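Local coordinates for protein putative MAR1 (PDB 1X9G) that is of unknown function but belongs to the isochorismatase superfamily and is possibly a ribonuclease, at residues Gly19-Leu28 with Leu104-Ile115; Leu49-Pro57 with Asn184-Leu192. All coordinates share one frame; numbering follows the deposited sequence.

Interaction 1. Residues Gly19-Leu28 with Leu104-Ile115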
loop_
_atom_site.group_PDB
_atom_site.type_symbol
_atom_site.label_atom_id
_atom_site.label_comp_id
_atom_site.label_asym_id
_atom_site.label_seq_id
_atom_site.Cartn_x
_atom_site.Cartn_y
_atom_site.Cartn_z
ATOM N N GLY A 19 -12.869 27.808 -5.718
ATOM C CA GLY A 19 -14.057 26.978 -5.473
ATOM C C GLY A 19 -14.568 27.005 -4.045
ATOM O O GLY A 19 -14.395 28.003 -3.348
ATOM N N LYS A 20 -15.232 25.926 -3.631
ATOM C CA LYS A 20 -15.770 25.784 -2.277
ATOM C C LYS A 20 -15.376 24.430 -1.697
ATOM O O LYS A 20 -15.239 23.450 -2.423
ATOM C CB LYS A 20 -17.310 25.890 -2.241
ATOM C CG LYS A 20 -17.927 27.085 -2.950
ATOM C CD LYS A 20 -19.358 27.333 -2.482
ATOM C CE LYS A 20 -19.794 28.835 -2.621
ATOM N NZ LYS A 20 -19.798 29.617 -1.313
ATOM N N THR A 21 -15.236 24.392 -0.376
ATOM C CA THR A 21 -14.896 23.210 0.389
ATOM C C THR A 21 -15.869 23.052 1.544
ATOM O O THR A 21 -16.050 23.984 2.323
ATOM C CB THR A 21 -13.507 23.372 1.037
ATOM O OG1 THR A 21 -12.500 23.394 0.020
ATOM C CG2 THR A 21 -13.237 22.219 2.046
ATOM N N ALA A 22 -16.483 21.880 1.672
ATOM C CA ALA A 22 -17.228 21.549 2.898
ATOM C C ALA A 22 -16.340 20.783 3.874
ATOM O O ALA A 22 -15.682 19.784 3.503
ATOM C CB ALA A 22 -18.543 20.760 2.601
ATOM N N PHE A 23 -16.286 21.298 5.101
ATOM C CA PHE A 23 -15.860 20.544 6.254
ATOM C C PHE A 23 -17.043 19.732 6.779
ATOM O O PHE A 23 -18.119 20.256 7.052
ATOM C CB PHE A 23 -15.268 21.464 7.322
ATOM C CG PHE A 23 -14.120 22.328 6.815
ATOM C CD1 PHE A 23 -14.132 23.698 7.000
ATOM C CD2 PHE A 23 -13.028 21.756 6.151
ATOM C CE1 PHE A 23 -13.065 24.511 6.529
ATOM C CE2 PHE A 23 -11.964 22.554 5.680
ATOM C CZ PHE A 23 -11.990 23.948 5.873
ATOM N N LEU A 24 -16.841 18.424 6.871
ATOM C CA LEU A 24 -17.907 17.509 7.230
ATOM C C LEU A 24 -17.522 16.788 8.492
ATOM O O LEU A 24 -16.596 15.973 8.478
ATOM C CB LEU A 24 -18.131 16.536 6.093
ATOM C CG LEU A 24 -19.314 15.611 6.173
ATOM C CD1 LEU A 24 -20.503 16.336 6.835
ATOM C CD2 LEU A 24 -19.650 15.042 4.752
ATOM N N CYS A 25 -18.232 17.094 9.578
ATOM C CA CYS A 25 -17.869 16.612 10.893
ATOM C C CYS A 25 -18.779 15.447 11.262
ATOM O O CYS A 25 -19.963 15.641 11.599
ATOM C CB CYS A 25 -17.965 17.738 11.914
ATOM S SG CYS A 25 -17.704 17.151 13.603
ATOM N N VAL A 26 -18.241 14.228 11.177
ATOM C CA VAL A 26 -19.145 13.078 11.140
ATOM C C VAL A 26 -19.293 12.271 12.434
ATOM O O VAL A 26 -18.335 11.717 12.908
ATOM C CB VAL A 26 -19.100 12.238 9.790
ATOM C CG1 VAL A 26 -17.919 12.540 8.964
ATOM C CG2 VAL A 26 -19.330 10.740 9.998
ATOM N N ASP A 27 -20.513 12.303 13.004
ATOM C CA ASP A 27 -20.944 11.463 14.150
ATOM C C ASP A 27 -20.111 11.487 15.452
ATOM O O ASP A 27 -20.086 10.521 16.211
ATOM C CB ASP A 27 -21.213 10.028 13.693
ATOM C CG ASP A 27 -22.218 9.952 12.554
ATOM O OD1 ASP A 27 -22.396 8.816 12.022
ATOM O OD2 ASP A 27 -22.842 10.989 12.194
ATOM N N LEU A 28 -19.475 12.610 15.749
ATOM C CA LEU A 28 -18.727 12.733 17.000
ATOM C C LEU A 28 -19.647 12.907 18.262
ATOM O O LEU A 28 -19.739 13.967 18.880
ATOM C CB LEU A 28 -17.649 13.822 16.845
ATOM C CG LEU A 28 -16.503 13.511 15.857
ATOM C CD1 LEU A 28 -15.600 14.710 15.618
ATOM C CD2 LEU A 28 -15.655 12.256 16.233
ATOM N N LEU A 104 -24.331 20.672 -0.975
ATOM C CA LEU A 104 -23.102 20.373 -1.730
ATOM C C LEU A 104 -23.294 20.634 -3.222
ATOM O O LEU A 104 -22.435 20.287 -4.035
ATOM C CB LEU A 104 -22.711 18.887 -1.564
ATOM C CG LEU A 104 -22.259 18.373 -0.207
ATOM C CD1 LEU A 104 -22.055 16.824 -0.227
ATOM C CD2 LEU A 104 -21.034 19.100 0.319
ATOM N N GLU A 105 -24.438 21.202 -3.587
ATOM C CA GLU A 105 -24.723 21.470 -4.994
ATOM C C GLU A 105 -23.659 22.334 -5.654
ATOM O O GLU A 105 -23.434 22.194 -6.854
ATOM C CB GLU A 105 -26.115 22.074 -5.198
ATOM C CG GLU A 105 -27.214 21.069 -5.620
ATOM C CD GLU A 105 -28.639 21.690 -5.594
ATOM O OE1 GLU A 105 -28.861 22.764 -6.214
ATOM O OE2 GLU A 105 -29.540 21.096 -4.947
ATOM N N ASP A 106 -22.986 23.186 -4.875
ATOM C CA ASP A 106 -21.933 24.083 -5.412
ATOM C C ASP A 106 -20.553 23.921 -4.758
ATOM O O ASP A 106 -19.743 24.875 -4.763
ATOM C CB ASP A 106 -22.364 25.550 -5.252
ATOM C CG ASP A 106 -22.487 25.962 -3.789
ATOM O OD1 ASP A 106 -22.455 25.072 -2.904
ATOM O OD2 ASP A 106 -22.619 27.176 -3.519
ATOM N N VAL A 107 -20.303 22.742 -4.170
ATOM C CA VAL A 107 -19.080 22.491 -3.396
ATOM C C VAL A 107 -18.218 21.568 -4.223
ATOM O O VAL A 107 -18.732 20.615 -4.803
ATOM C CB VAL A 107 -19.387 21.954 -1.929
ATOM C CG1 VAL A 107 -18.147 21.313 -1.249
ATOM C CG2 VAL A 107 -19.907 23.098 -1.025
ATOM N N ASP A 108 -16.921 21.873 -4.320
ATOM C CA ASP A 108 -15.986 21.060 -5.125
ATOM C C ASP A 108 -15.229 19.996 -4.333
ATOM O O ASP A 108 -14.919 18.910 -4.871
ATOM C CB ASP A 108 -14.998 21.970 -5.820
ATOM C CG ASP A 108 -15.688 22.926 -6.748
ATOM O OD1 ASP A 108 -15.976 24.078 -6.349
ATOM O OD2 ASP A 108 -15.997 22.492 -7.869
ATOM N N ASN A 109 -14.931 20.328 -3.070
ATOM C CA ASN A 109 -14.075 19.533 -2.201
ATOM C C ASN A 109 -14.721 19.252 -0.859
ATOM O O ASN A 109 -15.323 20.134 -0.278
ATOM C CB ASN A 109 -12.773 20.268 -1.924
ATOM C CG ASN A 109 -12.218 20.930 -3.142
ATOM O OD1 ASN A 109 -12.459 22.101 -3.363
ATOM N ND2 ASN A 109 -11.491 20.187 -3.954
ATOM N N ALA A 110 -14.570 18.042 -0.355
ATOM C CA ALA A 110 -15.037 17.708 0.961
ATOM C C ALA A 110 -13.871 17.203 1.769
ATOM O O ALA A 110 -13.139 16.329 1.321
ATOM C CB ALA A 110 -16.117 16.665 0.884
ATOM N N VAL A 111 -13.700 17.779 2.946
ATOM C CA VAL A 111 -12.750 17.376 3.950
ATOM C C VAL A 111 -13.579 16.649 5.008
ATOM O O VAL A 111 -14.419 17.259 5.709
ATOM C CB VAL A 111 -12.081 18.618 4.570
ATOM C CG1 VAL A 111 -11.178 18.259 5.758
ATOM C CG2 VAL A 111 -11.354 19.458 3.521
ATOM N N VAL A 112 -13.354 15.340 5.133
ATOM C CA VAL A 112 -14.229 14.460 5.899
ATOM C C VAL A 112 -13.496 13.953 7.115
ATOM O O VAL A 112 -12.377 13.501 7.007
ATOM C CB VAL A 112 -14.736 13.311 5.036
ATOM C CG1 VAL A 112 -15.667 12.418 5.822
ATOM C CG2 VAL A 112 -15.491 13.844 3.871
ATOM N N PHE A 113 -14.088 14.084 8.292
ATOM C CA PHE A 113 -13.380 13.698 9.492
ATOM C C PHE A 113 -14.390 13.199 10.502
ATOM O O PHE A 113 -15.532 13.499 10.348
ATOM C CB PHE A 113 -12.540 14.867 10.016
ATOM C CG PHE A 113 -13.288 16.136 10.146
ATOM C CD1 PHE A 113 -13.788 16.542 11.397
ATOM C CD2 PHE A 113 -13.481 16.965 9.047
ATOM C CE1 PHE A 113 -14.523 17.739 11.532
ATOM C CE2 PHE A 113 -14.195 18.169 9.177
ATOM C CZ PHE A 113 -14.723 18.543 10.429
ATOM N N GLY A 114 -13.960 12.429 11.497
ATOM C CA GLY A 114 -14.842 11.787 12.466
ATOM C C GLY A 114 -14.765 10.258 12.591
ATOM O O GLY A 114 -13.745 9.652 12.313
ATOM N N ILE A 115 -15.900 9.658 12.940
ATOM C CA ILE A 115 -16.016 8.316 13.380
ATOM C C ILE A 115 -17.283 7.723 12.717
ATOM O O ILE A 115 -18.196 8.457 12.482
ATOM C CB ILE A 115 -16.082 8.305 14.900
ATOM C CG1 ILE A 115 -15.427 7.026 15.412
ATOM C CG2 ILE A 115 -17.560 8.491 15.501
ATOM C CD1 ILE A 115 -14.082 7.280 16.041
#
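Strands 21-26 and 109-115 are the central parallel pair of the six-stranded sheet, and they illustrate how such a seam is closed; between them the strand order reverses, with 60-67 beyond 21-26 and 134-143 beyond 109-115. The ladder begins at Lys20, whose O accepts two N-H groups at once: Asn109 N at 3.2 Å, lying in the carbonyl plane, and Asp108 N at 3.0 Å, raised above it. Regular parallel pairing follows, with Ala22, Leu24 and Val26 each giving and taking a backbone bond; Val111 N to Ala22 O, for instance, measures 2.9 Å.

On the face carrying Thr21, Phe23 and Cys25, Phe113 reaches back over the neighbouring strand. Its first torsion, 50°, sets CG between its own N and carbonyl carbon and lays the ring across the backbone of Leu24 and Cys25. Leu24 O sits 3.2 Å above the ring plane near the rim, and on the same face Cys25 CA makes a CH-pi contact 4.0 Å from the centroid. Phe23 CB meets the ring's edge at Phe113 CE2 (3.9 Å). Phe23 itself runs alongside Val111, and Val111 CB lies in the plane of the Phe23 ring, 3.6 Å from Phe23 CD2.

At the C-terminal end Asp27 leaves the ladder to bind Lys90 and Thr65 and touches Cys120, a grouping consistent with the Asp-Lys-Cys triad of the superfamily's cysteine hydrolases. The chemistry thus divides: backbone bonds fix the strand register, the Phe113 ring packs over the backbone at Leu24 and Cys25, and the first polar side chain past the strand probably faces the active site.

Interaction 2. Residues Leu49-Pro57 with Asn184-Leu192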
loop_
_atom_site.group_PDB
_atom_site.type_symbol
_atom_site.label_atom_id
_atom_site.label_comp_id
_atom_site.label_asym_id
_atom_site.label_seq_id
_atom_site.Cartn_x
_atom_site.Cartn_y
_atom_site.Cartn_z
ATOM N N LEU A 49 -10.414 22.477 12.227
ATOM C CA LEU A 49 -11.126 22.817 10.974
ATOM C C LEU A 49 -12.279 23.798 11.207
ATOM O O LEU A 49 -12.793 24.397 10.245
ATOM C CB LEU A 49 -11.648 21.538 10.276
ATOM C CG LEU A 49 -10.669 20.644 9.471
ATOM C CD1 LEU A 49 -9.986 21.407 8.323
ATOM C CD2 LEU A 49 -9.600 20.094 10.347
ATOM N N ALA A 50 -12.707 23.921 12.468
ATOM C CA ALA A 50 -13.833 24.789 12.820
ATOM C C ALA A 50 -13.306 26.184 12.787
ATOM O O ALA A 50 -13.865 27.026 12.093
ATOM C CB ALA A 50 -14.419 24.451 14.208
ATOM N N ARG A 51 -12.185 26.392 13.485
ATOM C CA ARG A 51 -11.513 27.692 13.547
ATOM C C ARG A 51 -10.993 28.122 12.183
ATOM O O ARG A 51 -11.048 29.317 11.832
ATOM C CB ARG A 51 -10.374 27.677 14.570
ATOM C CG ARG A 51 -10.767 27.171 15.994
ATOM C CD ARG A 51 -11.710 28.094 16.729
ATOM N NE ARG A 51 -13.094 28.048 16.260
ATOM C CZ ARG A 51 -13.956 27.068 16.555
ATOM N NH1 ARG A 51 -13.541 26.001 17.259
ATOM N NH2 ARG A 51 -15.227 27.121 16.108
ATOM N N LEU A 52 -10.489 27.158 11.416
ATOM C CA LEU A 52 -10.057 27.402 10.046
ATOM C C LEU A 52 -11.178 27.965 9.150
ATOM O O LEU A 52 -10.937 28.876 8.353
ATOM C CB LEU A 52 -9.463 26.119 9.414
ATOM C CG LEU A 52 -9.028 26.301 7.951
ATOM C CD1 LEU A 52 -7.972 27.371 7.971
ATOM C CD2 LEU A 52 -8.535 25.035 7.226
ATOM N N HIS A 53 -12.364 27.375 9.243
ATOM C CA HIS A 53 -13.483 27.781 8.409
ATOM C C HIS A 53 -13.928 29.217 8.746
ATOM O O HIS A 53 -14.264 29.980 7.836
ATOM C CB HIS A 53 -14.637 26.779 8.535
ATOM C CG HIS A 53 -16.005 27.384 8.422
ATOM N ND1 HIS A 53 -16.536 27.818 7.226
ATOM C CD2 HIS A 53 -16.961 27.603 9.361
ATOM C CE1 HIS A 53 -17.756 28.283 7.433
ATOM N NE2 HIS A 53 -18.034 28.172 8.722
ATOM N N GLU A 54 -13.909 29.575 10.036
ATOM C CA GLU A 54 -14.114 30.965 10.476
ATOM C C GLU A 54 -13.095 31.939 9.881
ATOM O O GLU A 54 -13.449 33.047 9.549
ATOM C CB GLU A 54 -14.133 31.051 11.995
ATOM C CG GLU A 54 -15.349 30.347 12.523
ATOM C CD GLU A 54 -15.264 29.993 13.975
ATOM O OE1 GLU A 54 -14.143 29.895 14.515
ATOM O OE2 GLU A 54 -16.342 29.794 14.579
ATOM N N VAL A 55 -11.844 31.500 9.706
ATOM C CA VAL A 55 -10.848 32.277 8.953
ATOM C C VAL A 55 -11.331 32.524 7.515
ATOM O O VAL A 55 -11.200 33.623 6.998
ATOM C CB VAL A 55 -9.442 31.605 8.940
ATOM C CG1 VAL A 55 -8.500 32.387 8.086
ATOM C CG2 VAL A 55 -8.854 31.490 10.321
ATOM N N VAL A 56 -11.915 31.512 6.874
ATOM C CA VAL A 56 -12.206 31.612 5.431
ATOM C C VAL A 56 -13.644 31.215 5.027
ATOM O O VAL A 56 -13.833 30.316 4.238
ATOM C CB VAL A 56 -11.106 30.882 4.558
ATOM C CG1 VAL A 56 -11.241 31.273 3.074
ATOM C CG2 VAL A 56 -9.686 31.259 5.036
ATOM N N PRO A 57 -14.655 31.959 5.509
ATOM C CA PRO A 57 -16.036 31.491 5.443
ATOM C C PRO A 57 -16.797 31.685 4.123
ATOM O O PRO A 57 -17.804 31.002 3.899
ATOM C CB PRO A 57 -16.715 32.272 6.575
ATOM C CG PRO A 57 -15.659 33.209 7.125
ATOM C CD PRO A 57 -14.589 33.289 6.141
ATOM N N ASN A 184 -3.932 35.223 4.872
ATOM C CA ASN A 184 -4.526 34.478 5.972
ATOM C C ASN A 184 -3.581 33.604 6.806
ATOM O O ASN A 184 -4.001 33.015 7.802
ATOM C CB ASN A 184 -5.812 33.778 5.543
ATOM C CG ASN A 184 -6.966 34.732 5.499
ATOM O OD1 ASN A 184 -7.286 35.384 6.502
ATOM N ND2 ASN A 184 -7.589 34.850 4.342
ATOM N N PHE A 185 -2.303 33.623 6.441
ATOM C CA PHE A 185 -1.338 32.758 7.061
ATOM C C PHE A 185 -1.134 32.886 8.578
ATOM O O PHE A 185 -1.178 31.874 9.260
ATOM C CB PHE A 185 0.008 32.725 6.319
ATOM C CG PHE A 185 0.958 31.747 6.918
ATOM C CD1 PHE A 185 2.114 32.175 7.553
ATOM C CD2 PHE A 185 0.630 30.376 6.953
ATOM C CE1 PHE A 185 2.982 31.234 8.161
ATOM C CE2 PHE A 185 1.459 29.446 7.563
ATOM C CZ PHE A 185 2.642 29.866 8.165
ATOM N N LYS A 186 -0.876 34.081 9.084
ATOM C CA LYS A 186 -0.715 34.367 10.524
ATOM C C LYS A 186 -1.852 33.784 11.357
ATOM O O LYS A 186 -1.629 33.229 12.441
ATOM C CB LYS A 186 -0.692 35.901 10.740
ATOM C CG LYS A 186 -0.184 36.443 12.130
ATOM C CD LYS A 186 1.285 36.978 12.041
ATOM C CE LYS A 186 1.639 37.926 13.215
ATOM N NZ LYS A 186 1.227 39.380 12.983
ATOM N N ARG A 187 -3.072 33.935 10.852
ATOM C CA ARG A 187 -4.242 33.382 11.512
ATOM C C ARG A 187 -4.213 31.851 11.521
ATOM O O ARG A 187 -4.412 31.230 12.564
ATOM C CB ARG A 187 -5.525 33.885 10.841
ATOM C CG ARG A 187 -6.150 35.151 11.448
ATOM C CD ARG A 187 -7.316 35.611 10.573
ATOM N NE ARG A 187 -8.622 35.275 11.150
ATOM C CZ ARG A 187 -9.804 35.716 10.697
ATOM N NH1 ARG A 187 -9.867 36.501 9.617
ATOM N NH2 ARG A 187 -10.934 35.354 11.312
ATOM N N ILE A 188 -3.947 31.265 10.349
ATOM C CA ILE A 188 -3.941 29.827 10.131
ATOM C C ILE A 188 -2.737 29.177 10.800
ATOM O O ILE A 188 -2.852 28.095 11.396
ATOM C CB ILE A 188 -4.001 29.512 8.630
ATOM C CG1 ILE A 188 -5.337 30.018 8.063
ATOM C CG2 ILE A 188 -3.856 28.017 8.394
ATOM C CD1 ILE A 188 -5.553 29.827 6.558
ATOM N N SER A 189 -1.591 29.853 10.717
ATOM C CA SER A 189 -0.361 29.436 11.400
ATOM C C SER A 189 -0.613 29.193 12.895
ATOM O O SER A 189 -0.063 28.267 13.488
ATOM C CB SER A 189 0.723 30.511 11.197
ATOM O OG SER A 189 1.933 30.216 11.870
ATOM N N LYS A 190 -1.455 30.033 13.488
ATOM C CA LYS A 190 -1.728 29.999 14.911
ATOM C C LYS A 190 -2.438 28.711 15.352
ATOM O O LYS A 190 -2.186 28.185 16.449
ATOM C CB LYS A 190 -2.521 31.275 15.283
ATOM C CG LYS A 190 -3.597 31.152 16.375
ATOM C CD LYS A 190 -4.796 32.071 16.089
ATOM C CE LYS A 190 -5.933 31.350 15.317
ATOM N NZ LYS A 190 -7.188 31.132 16.157
ATOM N N LEU A 191 -3.329 28.221 14.498
ATOM C CA LEU A 191 -3.983 26.927 14.684
ATOM C C LEU A 191 -2.960 25.792 14.773
ATOM O O LEU A 191 -3.004 24.969 15.686
ATOM C CB LEU A 191 -4.936 26.679 13.521
ATOM C CG LEU A 191 -6.063 27.696 13.438
ATOM C CD1 LEU A 191 -6.932 27.519 12.207
ATOM C CD2 LEU A 191 -6.895 27.581 14.728
ATOM N N LEU A 192 -2.028 25.788 13.823
ATOM C CA LEU A 192 -0.916 24.826 13.735
ATOM C C LEU A 192 0.049 24.779 14.935
ATOM O O LEU A 192 0.864 23.854 15.042
ATOM C CB LEU A 192 -0.099 25.114 12.460
ATOM C CG LEU A 192 -0.333 24.362 11.146
ATOM C CD1 LEU A 192 -1.763 23.856 10.936
ATOM C CD2 LEU A 192 0.132 25.221 9.965
#
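Arg51 and Leu191 meet where helix 39-55 runs beside the short helix 185-191, and the arginine shows how one long side chain can serve two environments. Its CB lies 3.5 Å from Leu191 CD2, the start of an apolar contact in which the two side chains cross at about a right angle. CG is still within 4.1 Å of the same Leu191 CD2. Beyond it the chain folds twice, at chi2 (-68°) and chi3 (75°), and turns from the partner helix back to its own. Arg51 NE then gives a nearly straight hydrogen bond to Glu54 OE1 at 2.7 Å, part of a salt bridge, on the syn side of the carboxylate but tilted out of its plane, while OE1 lies close to the guanidinium plane. NH2 adds a weak bond to Glu54 OE2 and a hydrogen bond to Thr80 O, so the head is held away from the helix interface.

The other branch of Leu191, CD1, comes within 3.7 Å of Leu52 N. Deeper in, Leu52 CD1 meets Ile188 CD1, also at 3.7 Å, their side chains crossing at a slant, while Leu173 of helix 169-176 touches both. Val55 is clasped from two sides of its fork: CG1 packs on Ile188 CG1 (4.0 Å) and slides past the Asn184 amide, whose ND2 is bonded to Tyr16, and CG2 faces the Arg187 chain. One face of the Arg187 guanidinium looks onto Val55 CA, 3.9 Å from its plane and offset toward the rim.

The short helix axes run 10.0 Å apart at 174°, an antiparallel helix pair joined mainly by aliphatic contacts, with polar groups of Asn184 and Arg187 also taking part. In it the last helix of the chain packs on helix 39-55, itself packed on the sheet through Phe23, as an outer layer of this alpha/beta fold.

The two contacts form successive layers of one alpha/beta fold, their centres 16 Å apart. Interaction 1 lies in the middle of the parallel sheet, 6 Å from the centre of the chain, and interaction 2 lies farther out, at 15 Å. Helix 39-55, which follows strand 21-26, joins them: the Phe23 ring packs on Leu49, Leu52 and His53, with Phe23 CE1 3.4 Å from His53 CB. Along the chain the segments alternate, 19-28, 49-57, 104-115 and 184-192, so each contact brings together parts far apart in sequence. The same helix is therefore backed by the sheet and flanked in turn by helix 185-191, so apolar packing extends from the sheet through helix 39-55 to the last helix.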